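Side-chain contacts in glycine cleavage system transcriptional repressor, putative (Vibrio cholerae, PDB 1U8S), which probably represses transcription of the glycine cleavage system genes and is built from two ACT domains: residues T111-F114 / A115-I119; T14-P17 / G18-N21; S53-P56 / S57-T60. All coordinates share one frame; numbering follows the deposited sequence.

Contact 1: residues T111-F114 / A115-I119; sequences TQFF and AQRQI
Phe113 and Arg117 meet one turn apart where helix 107-116 ends. The guanidinium lies against the CD1-CE1 side of the ring, its plane turned 25° from it: CE1 of Phe113 sits over the centre of the guanidinium, while Arg117 CD stands above the ring face, 4.0 Å from the Phe113 ring centroid. Arg117 leaves the backbone with CG anti to its carbonyl carbon (chi1 -66°) and then runs extended to NE, which carries the charged end back along the helix. There NH1 donates to Phe113 O at 3.3 Å, in the carbonyl plane and on a lone pair, although the acceptor is tilted from the guanidinium plane; NE is paired with Glu161 in a salt bridge.

The main-chain carbonyls accept one after another. Thr111 O accepts from Ala115 N at 3.0 Å, and Gln112 O takes Gln116 N at 2.8 Å in an almost straight bond (177°). Phe114 O then accepts Ile119 N at 2.8 Å, with a further, weak bond from Arg117 N at 3.2 Å, and Gln118 N bonds to Ala115 O at 2.7 Å. With Gln118 at positive phi, the Ile119 and Gln118 bonds define a Schellman motif. Thr111 OG1 is bonded to Glu108 O.

Phe114 CD1 and Ile119 CG2 touch at 4.0 Å, beside strand 141-149 at Ile145 and Ala147, while Phe113 packs on Leu158, Phe162 and Leu165 of helix 155-168.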
loop_
_atom_site.group_PDB
_atom_site.type_symbol
_atom_site.label_atom_id
_atom_site.label_comp_id
_atom_site.label_asym_id
_atom_site.label_seq_id
_atom_site.Cartn_x
_atom_site.Cartn_y
_atom_site.Cartn_z
ATOM N N THR B 111 5.867 0.767 16.557
ATOM C CA THR B 111 6.531 0.821 15.270
ATOM C C THR B 111 8.010 0.648 15.574
ATOM O O THR B 111 8.726 -0.040 14.853
ATOM C CB THR B 111 6.282 2.169 14.520
ATOM O OG1 THR B 111 6.783 3.268 15.287
ATOM C CG2 THR B 111 4.798 2.362 14.262
ATOM N N GLN B 112 8.466 1.253 16.666
ATOM C CA GLN B 112 9.869 1.131 17.056
ATOM C C GLN B 112 10.203 -0.343 17.322
ATOM O O GLN B 112 11.304 -0.812 17.019
ATOM C CB GLN B 112 10.137 1.973 18.306
ATOM C CG GLN B 112 11.596 2.065 18.746
ATOM C CD GLN B 112 12.509 2.780 17.739
ATOM O OE1 GLN B 112 13.463 3.470 18.135
ATOM N NE2 GLN B 112 12.236 2.607 16.439
ATOM N N PHE B 113 9.245 -1.073 17.886
ATOM C CA PHE B 113 9.427 -2.490 18.178
ATOM C C PHE B 113 9.836 -3.239 16.915
ATOM O O PHE B 113 10.685 -4.133 16.960
ATOM C CB PHE B 113 8.123 -3.082 18.712
ATOM C CG PHE B 113 8.158 -4.577 18.900
ATOM C CD1 PHE B 113 8.831 -5.143 19.979
ATOM C CD2 PHE B 113 7.512 -5.416 17.998
ATOM C CE1 PHE B 113 8.860 -6.515 20.163
ATOM C CE2 PHE B 113 7.528 -6.801 18.166
ATOM C CZ PHE B 113 8.204 -7.352 19.253
ATOM N N PHE B 114 9.220 -2.885 15.791
ATOM C CA PHE B 114 9.537 -3.539 14.531
ATOM C C PHE B 114 10.796 -2.984 13.902
ATOM O O PHE B 114 11.522 -3.705 13.225
ATOM C CB PHE B 114 8.358 -3.424 13.570
ATOM C CG PHE B 114 7.167 -4.209 14.015
ATOM C CD1 PHE B 114 7.241 -5.595 14.113
ATOM C CD2 PHE B 114 6.001 -3.569 14.409
ATOM C CE1 PHE B 114 6.171 -6.334 14.608
ATOM C CE2 PHE B 114 4.921 -4.298 14.906
ATOM C CZ PHE B 114 5.003 -5.680 15.009
ATOM N N ALA B 115 11.068 -1.706 14.119
ATOM C CA ALA B 115 12.282 -1.133 13.560
ATOM C C ALA B 115 13.487 -1.764 14.261
ATOM O O ALA B 115 14.428 -2.204 13.600
ATOM C CB ALA B 115 12.298 0.369 13.735
ATOM N N GLN B 116 13.453 -1.827 15.589
ATOM C CA GLN B 116 14.554 -2.415 16.352
ATOM C C GLN B 116 14.872 -3.821 15.845
ATOM O O GLN B 116 16.010 -4.276 15.908
ATOM C CB GLN B 116 14.193 -2.479 17.837
ATOM C CG GLN B 116 14.068 -1.124 18.493
ATOM C CD GLN B 116 13.375 -1.181 19.838
ATOM O OE1 GLN B 116 12.295 -1.765 19.970
ATOM N NE2 GLN B 116 13.982 -0.561 20.845
ATOM N N ARG B 117 13.861 -4.504 15.333
ATOM C CA ARG B 117 14.065 -5.847 14.839
ATOM C C ARG B 117 14.199 -5.914 13.321
ATOM O O ARG B 117 14.267 -7.001 12.744
ATOM C CB ARG B 117 12.930 -6.738 15.336
ATOM C CG ARG B 117 12.956 -6.901 16.857
ATOM C CD ARG B 117 11.596 -7.264 17.451
ATOM N NE ARG B 117 11.737 -7.568 18.867
ATOM C CZ ARG B 117 12.076 -6.680 19.803
ATOM N NH1 ARG B 117 12.305 -5.401 19.488
ATOM N NH2 ARG B 117 12.215 -7.088 21.063
ATOM N N GLN B 118 14.249 -4.747 12.683
ATOM C CA GLN B 118 14.400 -4.652 11.237
ATOM C C GLN B 118 13.275 -5.335 10.460
ATOM O O GLN B 118 13.484 -5.840 9.352
ATOM C CB GLN B 118 15.767 -5.216 10.822
ATOM C CG GLN B 118 16.941 -4.321 11.246
ATOM C CD GLN B 118 18.304 -4.996 11.135
ATOM O OE1 GLN B 118 18.752 -5.357 10.044
ATOM N NE2 GLN B 118 18.971 -5.169 12.275
ATOM N N ILE B 119 12.082 -5.355 11.054
ATOM C CA ILE B 119 10.901 -5.932 10.419
ATOM C C ILE B 119 10.143 -4.759 9.785
ATOM O O ILE B 119 9.806 -3.785 10.463
ATOM C CB ILE B 119 10.004 -6.628 11.453
ATOM C CG1 ILE B 119 10.788 -7.771 12.101
ATOM C CG2 ILE B 119 8.727 -7.153 10.787
ATOM C CD1 ILE B 119 10.046 -8.493 13.222
#

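Contact 2: residues T14-P17 / G18-N21; sequences TDRP and GICN
Arg16 O receives the N-H of Ile19 at 3.2 Å, and this bond closes a type I beta turn running from Arg16 to Ile19. The bond is nearly straight at hydrogen (173°), yet the donor stands well above the carbonyl plane and so does not use a lone pair. Pro17 and Gly18 form the two corners of the turn, and Gly18 is the N-cap of helix 19-28. Its own carbonyl is already engaged in the first helical turn, with Gly18 O accepting from Asn21 N at 3.0 Å.

The side chain of Arg16 folds back over the same turn. A bend at chi3 (-76°) swings the guanidinium across the helix start, where one face lies over Ile19 N, offset toward the rim of the group, and Gly18 CA is on that face too. Ile19 CD1 is modelled at the guanidinium edge, but so close to NH1 that the detail is doubtful. The aliphatic part joins in as well: Arg16 CG is 3.9 Å from Ile19 CB, the two side chains crossing at about a right angle. Arg16 NH2 reaches beyond the turn to a salt bridge with Glu22, in the first turn of the helix.

Ile19 CG2 lies 4.1 Å from Asp15 OD1, and the buried Ile19 side chain packs on Phe46 and Leu75. The arrangement is a strand-to-helix turn with an N-cap glycine, the first beta-alpha connection of an ACT domain's beta-alpha-beta-beta-alpha-beta fold.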
loop_
_atom_site.group_PDB
_atom_site.type_symbol
_atom_site.label_atom_id
_atom_site.label_comp_id
_atom_site.label_asym_id
_atom_site.label_seq_id
_atom_site.Cartn_x
_atom_site.Cartn_y
_atom_site.Cartn_z
ATOM N N THR B 14 -9.618 11.036 -7.281
ATOM C CA THR B 14 -10.974 10.616 -7.014
ATOM C C THR B 14 -11.161 9.295 -7.741
ATOM O O THR B 14 -11.038 9.220 -8.968
ATOM C CB THR B 14 -11.994 11.636 -7.538
ATOM O OG1 THR B 14 -11.684 12.934 -7.016
ATOM C CG2 THR B 14 -13.392 11.247 -7.094
ATOM N N ASP B 15 -11.441 8.255 -6.967
ATOM C CA ASP B 15 -11.643 6.930 -7.518
ATOM C C ASP B 15 -12.794 6.872 -8.515
ATOM O O ASP B 15 -13.926 7.239 -8.214
ATOM C CB ASP B 15 -11.880 5.926 -6.388
ATOM C CG ASP B 15 -12.061 4.506 -6.894
ATOM O OD1 ASP B 15 -11.195 4.051 -7.673
ATOM O OD2 ASP B 15 -13.061 3.848 -6.507
ATOM N N ARG B 16 -12.472 6.407 -9.713
ATOM C CA ARG B 16 -13.426 6.260 -10.798
ATOM C C ARG B 16 -13.063 4.964 -11.525
ATOM O O ARG B 16 -11.903 4.545 -11.526
ATOM C CB ARG B 16 -13.330 7.455 -11.753
ATOM C CG ARG B 16 -11.917 8.006 -11.930
ATOM C CD ARG B 16 -11.825 9.011 -13.081
ATOM N NE ARG B 16 -11.827 8.338 -14.380
ATOM C CZ ARG B 16 -10.743 7.855 -14.987
ATOM N NH1 ARG B 16 -9.546 7.973 -14.426
ATOM N NH2 ARG B 16 -10.862 7.225 -16.149
ATOM N N PRO B 17 -14.050 4.322 -12.161
ATOM C CA PRO B 17 -13.899 3.069 -12.903
ATOM C C PRO B 17 -12.553 2.714 -13.544
ATOM O O PRO B 17 -12.031 1.622 -13.303
ATOM C CB PRO B 17 -15.032 3.151 -13.912
ATOM C CG PRO B 17 -16.133 3.726 -13.062
ATOM C CD PRO B 17 -15.421 4.851 -12.315
ATOM N N GLY B 18 -11.978 3.610 -14.342
ATOM C CA GLY B 18 -10.718 3.267 -14.988
ATOM C C GLY B 18 -9.450 4.029 -14.636
ATOM O O GLY B 18 -8.463 3.969 -15.373
ATOM N N ILE B 19 -9.449 4.729 -13.509
ATOM C CA ILE B 19 -8.272 5.493 -13.122
ATOM C C ILE B 19 -7.021 4.614 -13.051
ATOM O O ILE B 19 -5.970 4.983 -13.576
ATOM C CB ILE B 19 -8.496 6.210 -11.766
ATOM C CG1 ILE B 19 -7.360 7.198 -11.509
ATOM C CG2 ILE B 19 -8.596 5.199 -10.640
ATOM C CD1 ILE B 19 -7.457 8.469 -12.331
ATOM N N CYS B 20 -7.141 3.443 -12.429
ATOM C CA CYS B 20 -6.014 2.520 -12.294
ATOM C C CYS B 20 -5.609 1.869 -13.623
ATOM O O CYS B 20 -4.498 1.368 -13.758
ATOM C CB CYS B 20 -6.345 1.440 -11.260
ATOM S SG CYS B 20 -4.940 0.406 -10.762
ATOM N N ASN B 21 -6.511 1.864 -14.599
ATOM C CA ASN B 21 -6.201 1.295 -15.907
ATOM C C ASN B 21 -5.161 2.165 -16.591
ATOM O O ASN B 21 -4.089 1.701 -16.965
ATOM C CB ASN B 21 -7.450 1.246 -16.792
ATOM C CG ASN B 21 -8.205 -0.063 -16.670
ATOM O OD1 ASN B 21 -9.435 -0.093 -16.763
ATOM N ND2 ASN B 21 -7.473 -1.158 -16.483
#

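Contact 3: residues S53-P56 / S57-T60; sequences SGSP and SNIT
Ser55 and Asn58 turn their polar ends to the same side of the helix start. Ser55 OG stands between its own backbone N and carbonyl carbon (chi1 70°), which aims it at the first turn of helix 56-71, where it accepts Asn58 N at 2.8 Å and 170°. This is an N-cap bond. The Asn58 side chain leans back past the serine with its CG beside the backbone N, and its ND2 donates to a water at 2.7 Å. The same water accepts from Ser55 N at 2.9 Å, linking the N-cap residue to the first turn of the helix.

Further along, the Thr60 hydroxyl, with OG1 anti to the carbonyl carbon (chi1 -56°), meets Pro56 O. Both Thr60 OG1, at 2.8 Å, and Thr60 N, at 3.2 Å, donate to Pro56 O, so one carbonyl is gripped by the hydroxyl and the amide of a single residue.

Ile59 is directed inward: its N bonds to Ser55 O at 2.9 Å, and CD1 extends over the backbone to lie 3.6 Å from Gly54 N. Beyond it the side chain packs on Gln5 and Leu7 of strand 5-14, while Ser53 and Gly54, at the end of strand 45-54, bond through their backbones to Asn33 and Gln5 respectively.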
loop_
_atom_site.group_PDB
_atom_site.type_symbol
_atom_site.label_atom_id
_atom_site.label_comp_id
_atom_site.label_asym_id
_atom_site.label_seq_id
_atom_site.Cartn_x
_atom_site.Cartn_y
_atom_site.Cartn_z
ATOM N N SER B 53 10.595 0.151 -13.272
ATOM C CA SER B 53 11.965 0.162 -13.753
ATOM C C SER B 53 11.909 0.194 -15.274
ATOM O O SER B 53 10.935 -0.249 -15.875
ATOM C CB SER B 53 12.703 -1.092 -13.287
ATOM O OG SER B 53 12.148 -2.245 -13.891
ATOM N N GLY B 54 12.951 0.731 -15.891
ATOM C CA GLY B 54 12.998 0.795 -17.338
ATOM C C GLY B 54 14.293 1.445 -17.759
ATOM O O GLY B 54 15.157 1.712 -16.925
ATOM N N SER B 55 14.444 1.695 -19.050
ATOM C CA SER B 55 15.659 2.333 -19.535
ATOM C C SER B 55 15.587 3.786 -19.086
ATOM O O SER B 55 14.529 4.258 -18.659
ATOM C CB SER B 55 15.715 2.287 -21.060
ATOM O OG SER B 55 14.734 3.152 -21.602
ATOM N N PRO B 56 16.710 4.512 -19.160
ATOM C CA PRO B 56 16.665 5.912 -18.743
ATOM C C PRO B 56 15.714 6.654 -19.674
ATOM O O PRO B 56 15.024 7.594 -19.276
ATOM C CB PRO B 56 18.116 6.360 -18.895
ATOM C CG PRO B 56 18.627 5.482 -20.011
ATOM C CD PRO B 56 18.058 4.143 -19.628
ATOM N N SER B 57 15.667 6.203 -20.922
ATOM C CA SER B 57 14.794 6.814 -21.915
ATOM C C SER B 57 13.320 6.590 -21.553
ATOM O O SER B 57 12.529 7.539 -21.509
ATOM C CB SER B 57 15.095 6.224 -23.301
ATOM O OG SER B 57 14.244 6.776 -24.299
ATOM N N ASN B 58 12.965 5.332 -21.283
ATOM C CA ASN B 58 11.592 4.966 -20.938
ATOM C C ASN B 58 11.083 5.573 -19.635
ATOM O O ASN B 58 9.922 5.960 -19.531
ATOM C CB ASN B 58 11.458 3.446 -20.893
ATOM C CG ASN B 58 11.538 2.818 -22.272
ATOM O OD1 ASN B 58 11.109 3.414 -23.256
ATOM N ND2 ASN B 58 12.073 1.607 -22.347
ATOM N N ILE B 59 11.958 5.643 -18.638
ATOM C CA ILE B 59 11.604 6.228 -17.361
ATOM C C ILE B 59 11.256 7.694 -17.600
ATOM O O ILE B 59 10.224 8.179 -17.133
ATOM C CB ILE B 59 12.771 6.132 -16.361
ATOM C CG1 ILE B 59 13.006 4.671 -15.977
ATOM C CG2 ILE B 59 12.463 6.956 -15.119
ATOM C CD1 ILE B 59 11.904 4.083 -15.097
ATOM N N THR B 60 12.108 8.403 -18.337
ATOM C CA THR B 60 11.840 9.805 -18.624
ATOM C C THR B 60 10.470 9.909 -19.285
ATOM O O THR B 60 9.686 10.812 -18.980
ATOM C CB THR B 60 12.901 10.397 -19.562
ATOM O OG1 THR B 60 14.199 10.212 -18.985
ATOM C CG2 THR B 60 12.659 11.883 -19.772
HETATM O O HOH W 1 12.770 -0.172 -20.449
#

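In the fold
All three contacts lie at helix ends. Contact 2 and contact 3 mark the starts of the two helices, 19-28 and 56-71, of the first ACT domain, their centres about 24 Å apart; contact 1 closes a helix in the second. Contact 2 is a surface contact, whereas contacts 1 and 3 are partly buried, with large aromatic rings in contact 1 and one inward isoleucine in contact 3. A serine hydroxyl caps the helix in contact 3, while contact 2 has a glycine at that position and contact 1 ends in a Schellman motif. Contacts 1 and 2 both touch the second subunit, where Asn21 of one chain meets Gln112 of the other; contact 3 does not.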